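Local coordinates for protein type I polyketide synthase PikAII (Streptomyces venezuelae, PDB 3QP9) that forms part of a modular polyketide synthase, as a C2-type ketoreductase that probably epimerises the alpha-substituent of polyketide intermediates rather than reducing their keto group, at residues L271-A276 with V307-D312; I194-D199 with D206-V211; H379-L384 with D432-T437. One frame throughout, in Å; residues are numbered along the deposited sequence.

Contact 1. Residues L271-A276 with V307-D312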
# COMPACT_ATOMS: atom_id res chain seq x y z
N LEU A 271 8.44 -1.43 25.31
CA LEU A 271 7.25 -0.92 26.05
C LEU A 271 7.40 -1.17 27.55
O LEU A 271 7.17 -0.30 28.40
CB LEU A 271 6.02 -1.66 25.49
CG LEU A 271 5.56 -1.18 24.10
CD1 LEU A 271 4.69 -2.17 23.38
CD2 LEU A 271 4.73 0.05 24.40
N ALA A 272 7.90 -2.33 27.89
CA ALA A 272 8.12 -2.60 29.34
C ALA A 272 9.13 -1.63 29.93
O ALA A 272 8.88 -1.02 31.00
CB ALA A 272 8.64 -3.96 29.49
N ARG A 273 10.24 -1.46 29.23
CA ARG A 273 11.24 -0.53 29.71
C ARG A 273 10.66 0.87 29.92
O ARG A 273 10.99 1.54 30.87
CB ARG A 273 12.55 -0.52 28.90
CG ARG A 273 13.44 -1.80 29.17
CD ARG A 273 14.89 -1.72 28.54
NE ARG A 273 15.60 -2.99 28.78
CZ ARG A 273 15.80 -3.92 27.84
NH1 ARG A 273 16.45 -5.03 28.17
NH2 ARG A 273 15.39 -3.71 26.57
N ASP A 274 9.81 1.32 29.01
CA ASP A 274 9.31 2.66 29.01
C ASP A 274 8.21 2.86 30.05
O ASP A 274 7.78 3.97 30.34
CB ASP A 274 8.75 2.99 27.61
CG ASP A 274 9.86 3.30 26.57
OD1 ASP A 274 11.05 3.48 26.94
OD2 ASP A 274 9.52 3.38 25.39
N GLY A 275 7.70 1.77 30.60
CA GLY A 275 6.76 1.92 31.75
C GLY A 275 5.43 1.22 31.51
O GLY A 275 4.56 1.36 32.31
N ALA A 276 5.25 0.44 30.41
CA ALA A 276 3.94 -0.18 30.19
C ALA A 276 3.76 -1.31 31.23
O ALA A 276 4.60 -2.16 31.37
CB ALA A 276 3.80 -0.75 28.76
N VAL A 307 8.31 -13.79 28.61
CA VAL A 307 7.39 -13.41 29.71
C VAL A 307 8.09 -13.18 31.07
O VAL A 307 7.78 -12.18 31.82
CB VAL A 307 6.29 -14.47 29.96
CG1 VAL A 307 5.46 -14.09 31.23
CG2 VAL A 307 5.35 -14.61 28.71
N ALA A 308 9.02 -14.08 31.37
CA ALA A 308 9.78 -13.95 32.62
C ALA A 308 10.65 -12.67 32.54
O ALA A 308 10.65 -11.88 33.50
CB ALA A 308 10.57 -15.16 32.91
N GLU A 309 11.23 -12.43 31.39
CA GLU A 309 12.08 -11.25 31.08
C GLU A 309 11.27 -9.93 31.22
O GLU A 309 11.69 -8.98 31.92
CB GLU A 309 12.79 -11.37 29.72
CG GLU A 309 13.81 -10.20 29.47
CD GLU A 309 14.23 -10.07 28.00
OE1 GLU A 309 14.89 -9.06 27.66
OE2 GLU A 309 13.93 -10.98 27.20
N LEU A 310 10.08 -9.90 30.63
CA LEU A 310 9.29 -8.71 30.66
C LEU A 310 8.80 -8.38 32.08
O LEU A 310 8.62 -7.22 32.42
CB LEU A 310 8.10 -8.83 29.74
CG LEU A 310 8.50 -8.97 28.24
CD1 LEU A 310 7.19 -9.48 27.50
CD2 LEU A 310 8.99 -7.52 27.74
N ALA A 311 8.56 -9.43 32.90
CA ALA A 311 8.22 -9.25 34.32
C ALA A 311 9.40 -8.53 35.02
O ALA A 311 9.16 -7.53 35.70
CB ALA A 311 7.91 -10.59 34.97
N ASP A 312 10.64 -8.99 34.82
CA ASP A 312 11.82 -8.25 35.35
C ASP A 312 11.90 -6.78 34.91
O ASP A 312 12.42 -5.89 35.66
CB ASP A 312 13.12 -8.94 35.00
CG ASP A 312 13.36 -10.19 35.87
OD1 ASP A 312 12.78 -10.21 36.96
OD2 ASP A 312 14.15 -11.10 35.47
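A272 presents its CB methyl to one branch of L310. The touching atom on the far side is CD2, and the A272 CB to L310 CD2 distance is 4.0 Å. This is a van der Waals contact between two buried apolar side chains. The CA atoms of A272 and L310 are 6.4 Å apart, the nearest CA pair here, and the small alanine side chain is consistent with this close approach. With CG beside the backbone N (chi1 -64°), L310 brings CD2 up to the alanine methyl. No hydrogen bond links the two segments.

Beside this apolar contact, R273 and E309 send long side chains out at the edge. E309 is extended throughout, with CG anti to its own backbone N (chi1 -173°), and R273 is extended beyond its CB. Their ends approach, with R273 NH1 4.4 Å from E309 OE1. The oxygen stands well out of the guanidinium plane, and no N-H points at it. The attraction is therefore one of charge alone. E309 OE1 has its salt bridge with R269, one helical turn before R273. The two arginines together give the carboxylate a positive setting, which would probably favour its charged form.

Just beyond A272 the first helix stops. G275 takes positive phi (125°) and closes a Schellman motif, in which A276 N bonds back to L271 O at 2.9 Å. The chain then turns toward strand 278-283.

Helices 262-274 and 304-313 are neighbours in the Rossmann fold of the KR domain. A272 also touches L313 and A315, while L310 packs on A317 of edge strand 316-321. L271 is turned to the sheet and meets V254 and V256 of strand 253-256.

Contact 2. Residues I194-D199 with D206-V211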
# COMPACT_ATOMS: atom_id res chain seq x y z
N ILE A 194 -4.17 6.64 -11.85
CA ILE A 194 -4.95 7.86 -11.70
C ILE A 194 -6.06 7.59 -10.75
O ILE A 194 -6.81 6.67 -10.98
CB ILE A 194 -5.56 8.29 -13.02
CG1 ILE A 194 -4.46 8.48 -14.07
CG2 ILE A 194 -6.44 9.57 -12.79
CD1 ILE A 194 -4.93 8.74 -15.48
N ASP A 195 -6.25 8.44 -9.71
CA ASP A 195 -7.36 8.19 -8.79
C ASP A 195 -8.41 9.29 -8.92
O ASP A 195 -8.08 10.46 -8.77
CB ASP A 195 -6.83 8.18 -7.34
CG ASP A 195 -7.90 7.84 -6.31
OD1 ASP A 195 -8.22 8.76 -5.51
OD2 ASP A 195 -8.47 6.73 -6.42
N LEU A 196 -9.66 8.90 -9.18
CA LEU A 196 -10.78 9.79 -9.40
C LEU A 196 -11.37 10.02 -8.06
O LEU A 196 -11.03 9.29 -7.14
CB LEU A 196 -11.81 9.16 -10.36
CG LEU A 196 -11.25 9.05 -11.78
CD1 LEU A 196 -12.15 8.21 -12.67
CD2 LEU A 196 -10.97 10.38 -12.45
N PRO A 197 -12.13 11.11 -7.90
CA PRO A 197 -12.72 11.39 -6.58
C PRO A 197 -13.62 10.21 -6.17
O PRO A 197 -14.32 9.67 -7.06
CB PRO A 197 -13.58 12.64 -6.83
CG PRO A 197 -13.07 13.30 -8.12
CD PRO A 197 -12.47 12.10 -8.95
N SER A 198 -13.67 9.85 -4.87
CA SER A 198 -14.48 8.65 -4.44
C SER A 198 -15.75 8.41 -5.27
O SER A 198 -16.07 7.27 -5.54
CB SER A 198 -14.86 8.68 -2.96
OG SER A 198 -13.75 8.98 -2.13
N ASP A 199 -16.45 9.48 -5.66
CA ASP A 199 -17.65 9.37 -6.50
C ASP A 199 -17.40 9.67 -7.96
O ASP A 199 -17.57 8.80 -8.82
CB ASP A 199 -18.83 10.17 -5.92
CG ASP A 199 -19.76 9.28 -5.09
OD1 ASP A 199 -19.45 9.05 -3.88
OD2 ASP A 199 -20.77 8.80 -5.65
N ASP A 206 -12.85 14.45 -17.53
CA ASP A 206 -12.15 15.37 -18.40
C ASP A 206 -10.70 15.62 -17.97
O ASP A 206 -9.81 15.61 -18.81
CB ASP A 206 -12.93 16.69 -18.52
CG ASP A 206 -14.24 16.53 -19.40
OD1 ASP A 206 -14.35 15.51 -20.15
OD2 ASP A 206 -15.16 17.43 -19.34
N ARG A 207 -10.45 15.86 -16.67
CA ARG A 207 -9.07 15.98 -16.24
C ARG A 207 -8.31 14.68 -16.37
O ARG A 207 -7.11 14.71 -16.67
CB ARG A 207 -8.95 16.50 -14.83
CG ARG A 207 -9.40 18.04 -14.73
CD ARG A 207 -9.34 18.50 -13.24
NE ARG A 207 -9.62 19.93 -13.19
CZ ARG A 207 -10.69 20.48 -12.62
NH1 ARG A 207 -11.60 19.72 -11.99
NH2 ARG A 207 -10.82 21.79 -12.66
N MET A 208 -8.96 13.56 -16.04
CA MET A 208 -8.34 12.24 -16.38
C MET A 208 -7.74 12.18 -17.78
O MET A 208 -6.54 11.80 -17.96
CB MET A 208 -9.27 11.09 -16.08
CG MET A 208 -8.68 9.69 -16.40
SD MET A 208 -10.03 8.49 -16.41
CE MET A 208 -10.92 9.07 -17.86
N THR A 209 -8.52 12.61 -18.78
CA THR A 209 -8.03 12.59 -20.17
C THR A 209 -6.82 13.50 -20.42
O THR A 209 -5.97 13.13 -21.17
CB THR A 209 -9.15 12.82 -21.25
OG1 THR A 209 -9.68 14.13 -21.10
CG2 THR A 209 -10.27 11.89 -21.02
N THR A 210 -6.68 14.64 -19.70
CA THR A 210 -5.44 15.43 -19.81
C THR A 210 -4.25 14.62 -19.32
O THR A 210 -3.12 14.73 -19.89
CB THR A 210 -5.54 16.70 -19.00
OG1 THR A 210 -6.61 17.49 -19.55
CG2 THR A 210 -4.17 17.46 -19.05
N VAL A 211 -4.46 13.79 -18.30
CA VAL A 211 -3.35 12.91 -17.82
C VAL A 211 -3.00 11.82 -18.85
O VAL A 211 -1.80 11.60 -19.19
CB VAL A 211 -3.67 12.25 -16.46
CG1 VAL A 211 -2.49 11.26 -16.05
CG2 VAL A 211 -4.00 13.33 -15.40
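I194 and V211 reach toward each other tip to tip. The meeting atoms are I194 CD1 and V211 CG1, 3.6 Å apart. The same V211 CG1 lies 3.9 Å from I194 CG1, so the valine branch rests against the last two carbons of the isoleucine chain. V211 CG1 is anti to its backbone N (chi1 176°), which aims this branch at the strand.

M208 sits between the two strand residues and uses the inner part of its chain. Its CG lies 4.0 Å from I194 CD1. Its CB lies 4.1 Å from L196 CD2, where the leucine and methionine side chains cross obliquely. The methionine chain starts out extended, then bends. The bend at chi3 (67°) turns CE away from I194 and L196; the touching atoms are CB and CG. The leucine contributes one methyl to the contact.

All four side chains are buried, and the contact between the segments is purely apolar. Strand 194-196 and helix 206-211 run antiparallel, at 175° between their directions. Their axes pass 9.8 Å apart, a spacing filled by these side chains. On a different face of the helix, T209 OG1 donates to D206 O at 2.7 Å, a bond within the helix.

The contact belongs to the beta-alpha-beta unit of strand 190-196, helix 202-212 and strand 220-224. This unit lies in the N-terminal Rossmann-like half, consistent with the structural subdomain of modular ketoreductases. The helix packs across three strands. M208 and V211 reach V154 and W152 of strand 151-156, and V211 also meets V221 of strand 220-224. On the other side of strand 190-196, D195 forms a salt bridge with R224.

Contact 3. Residues H379-L384 with D432-T437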
# COMPACT_ATOMS: atom_id res chain seq x y z
N HIS A 379 -9.62 -6.92 10.15
CA HIS A 379 -10.47 -7.31 11.24
C HIS A 379 -10.24 -6.50 12.49
O HIS A 379 -11.20 -6.13 13.17
CB HIS A 379 -10.28 -8.79 11.59
CG HIS A 379 -10.62 -9.71 10.47
ND1 HIS A 379 -9.93 -10.88 10.23
CD2 HIS A 379 -11.56 -9.60 9.51
CE1 HIS A 379 -10.48 -11.48 9.19
NE2 HIS A 379 -11.44 -10.70 8.71
N LEU A 380 -8.96 -6.23 12.80
CA LEU A 380 -8.70 -5.45 14.00
C LEU A 380 -9.36 -4.04 13.92
O LEU A 380 -9.90 -3.50 14.91
CB LEU A 380 -7.22 -5.33 14.23
CG LEU A 380 -6.53 -6.62 14.68
CD1 LEU A 380 -5.03 -6.43 14.42
CD2 LEU A 380 -6.79 -6.92 16.20
N ASP A 381 -9.21 -3.43 12.76
CA ASP A 381 -9.79 -2.10 12.52
C ASP A 381 -11.31 -2.19 12.65
O ASP A 381 -11.95 -1.37 13.39
CB ASP A 381 -9.33 -1.55 11.12
CG ASP A 381 -10.02 -0.24 10.78
OD1 ASP A 381 -10.94 -0.23 9.94
OD2 ASP A 381 -9.73 0.75 11.47
N ARG A 382 -11.93 -3.16 11.97
CA ARG A 382 -13.40 -3.35 12.14
C ARG A 382 -13.88 -3.64 13.58
O ARG A 382 -14.74 -2.91 14.11
CB ARG A 382 -13.99 -4.38 11.18
CG ARG A 382 -15.51 -4.49 11.36
CD ARG A 382 -16.12 -5.27 10.20
NE ARG A 382 -15.76 -6.71 10.17
CZ ARG A 382 -16.31 -7.65 10.95
NH1 ARG A 382 -15.95 -8.93 10.82
NH2 ARG A 382 -17.22 -7.33 11.86
N LEU A 383 -13.35 -4.67 14.23
CA LEU A 383 -13.81 -4.97 15.62
C LEU A 383 -13.55 -3.87 16.64
O LEU A 383 -14.35 -3.67 17.59
CB LEU A 383 -13.19 -6.30 16.10
CG LEU A 383 -13.43 -7.43 15.10
CD1 LEU A 383 -12.43 -8.56 15.36
CD2 LEU A 383 -14.91 -7.92 15.18
N LEU A 384 -12.43 -3.15 16.48
CA LEU A 384 -12.11 -2.00 17.35
C LEU A 384 -13.01 -0.82 17.08
O LEU A 384 -13.29 -0.03 17.99
CB LEU A 384 -10.66 -1.55 17.21
CG LEU A 384 -9.54 -2.50 17.70
CD1 LEU A 384 -8.16 -1.89 17.62
CD2 LEU A 384 -9.82 -3.04 19.13
N ASP A 432 -14.99 7.58 15.47
CA ASP A 432 -14.81 7.34 16.92
C ASP A 432 -13.51 6.66 17.32
O ASP A 432 -13.28 6.39 18.51
CB ASP A 432 -16.07 6.68 17.56
CG ASP A 432 -17.19 7.72 17.89
OD1 ASP A 432 -17.82 8.22 16.95
OD2 ASP A 432 -17.40 8.04 19.08
N GLY A 433 -12.63 6.40 16.35
CA GLY A 433 -11.44 5.58 16.62
C GLY A 433 -11.66 4.24 15.95
O GLY A 433 -12.67 4.09 15.26
N PRO A 434 -10.70 3.30 16.06
CA PRO A 434 -9.38 3.54 16.66
C PRO A 434 -8.60 4.57 15.82
O PRO A 434 -8.88 4.76 14.61
CB PRO A 434 -8.71 2.16 16.54
CG PRO A 434 -9.34 1.48 15.35
CD PRO A 434 -10.79 1.99 15.39
N THR A 435 -7.59 5.19 16.39
CA THR A 435 -6.78 6.09 15.63
C THR A 435 -5.72 5.21 14.99
O THR A 435 -4.88 4.63 15.70
CB THR A 435 -6.08 7.01 16.58
OG1 THR A 435 -7.07 7.78 17.30
CG2 THR A 435 -5.09 7.94 15.83
N VAL A 436 -5.73 5.10 13.68
CA VAL A 436 -4.77 4.18 12.97
C VAL A 436 -3.53 4.92 12.50
O VAL A 436 -3.66 6.02 11.91
CB VAL A 436 -5.44 3.55 11.79
CG1 VAL A 436 -4.36 2.63 10.96
CG2 VAL A 436 -6.68 2.80 12.25
N THR A 437 -2.33 4.38 12.76
CA THR A 437 -1.11 4.95 12.19
C THR A 437 -0.55 3.83 11.37
O THR A 437 -0.58 2.69 11.86
CB THR A 437 -0.12 5.35 13.33
OG1 THR A 437 -0.66 6.47 14.08
CG2 THR A 437 1.26 5.78 12.80
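L384 begins its contact at CB, which rests on the ring of P434. L384 CB is 3.8 Å from P434 CG and 4.0 Å from P434 CD. CG lies beside the backbone N (chi1 -67°) and stands farther from the ring than CB does. From there L384 CD1 runs on alongside the ring, 4.2 Å from P434 CG, while CD2 turns away from it. Beyond the two segments, L384 packs on L334 of helix 327-335 and on L343 of strand 343-348.

One helical turn earlier, D381 brings OD2 beside the same ring, its CG anti to the backbone N (chi1 174°). D381 OD2 lies 4.0 Å from P434 CG and 3.8 Å from V436 CG2. The aspartate crosses both side chains at about a right angle.

In the Rossmann fold of the KR domain, helix 363-386 connects parallel strands 343-348 and 396-402. Here its C-terminal part meets the start of strand 435-441, the next strand beyond 396-402. The loop enters that strand through a cis peptide bond between G433 and P434. P434 is turned toward the helix, and so is V436 two residues on.

The buried carboxylate of D381 is not left to apolar neighbours. OD2 forms a salt bridge with R430, and OD1 forms one with R385. Two positive charges would be expected to keep the aspartate ionised. R430 also touches V436, whose side chain packs in turn on L397 and L399 of strand 396-402.

Overall arrangement
Contacts 2 and 3 are buried. Contact 2 sets a helix against a strand, contact 3 against the start of a strand and the loop before it. Contact 1 is only partly buried and joins two helices near the sheet edge. Contacts 1 and 3 both lie in the KR domain, with centres about 25 Å apart, but they hold different elements. Contact 2 lies in the N-terminal half, on the opposite side of the chain's centre from contact 1, about 50 Å between centres. Their chemistry follows their place. Contact 2 is wholly apolar. Contact 3 adds a buried carboxylate held by arginines. Contact 1 puts its charges at the outer edge. None of the three touches another.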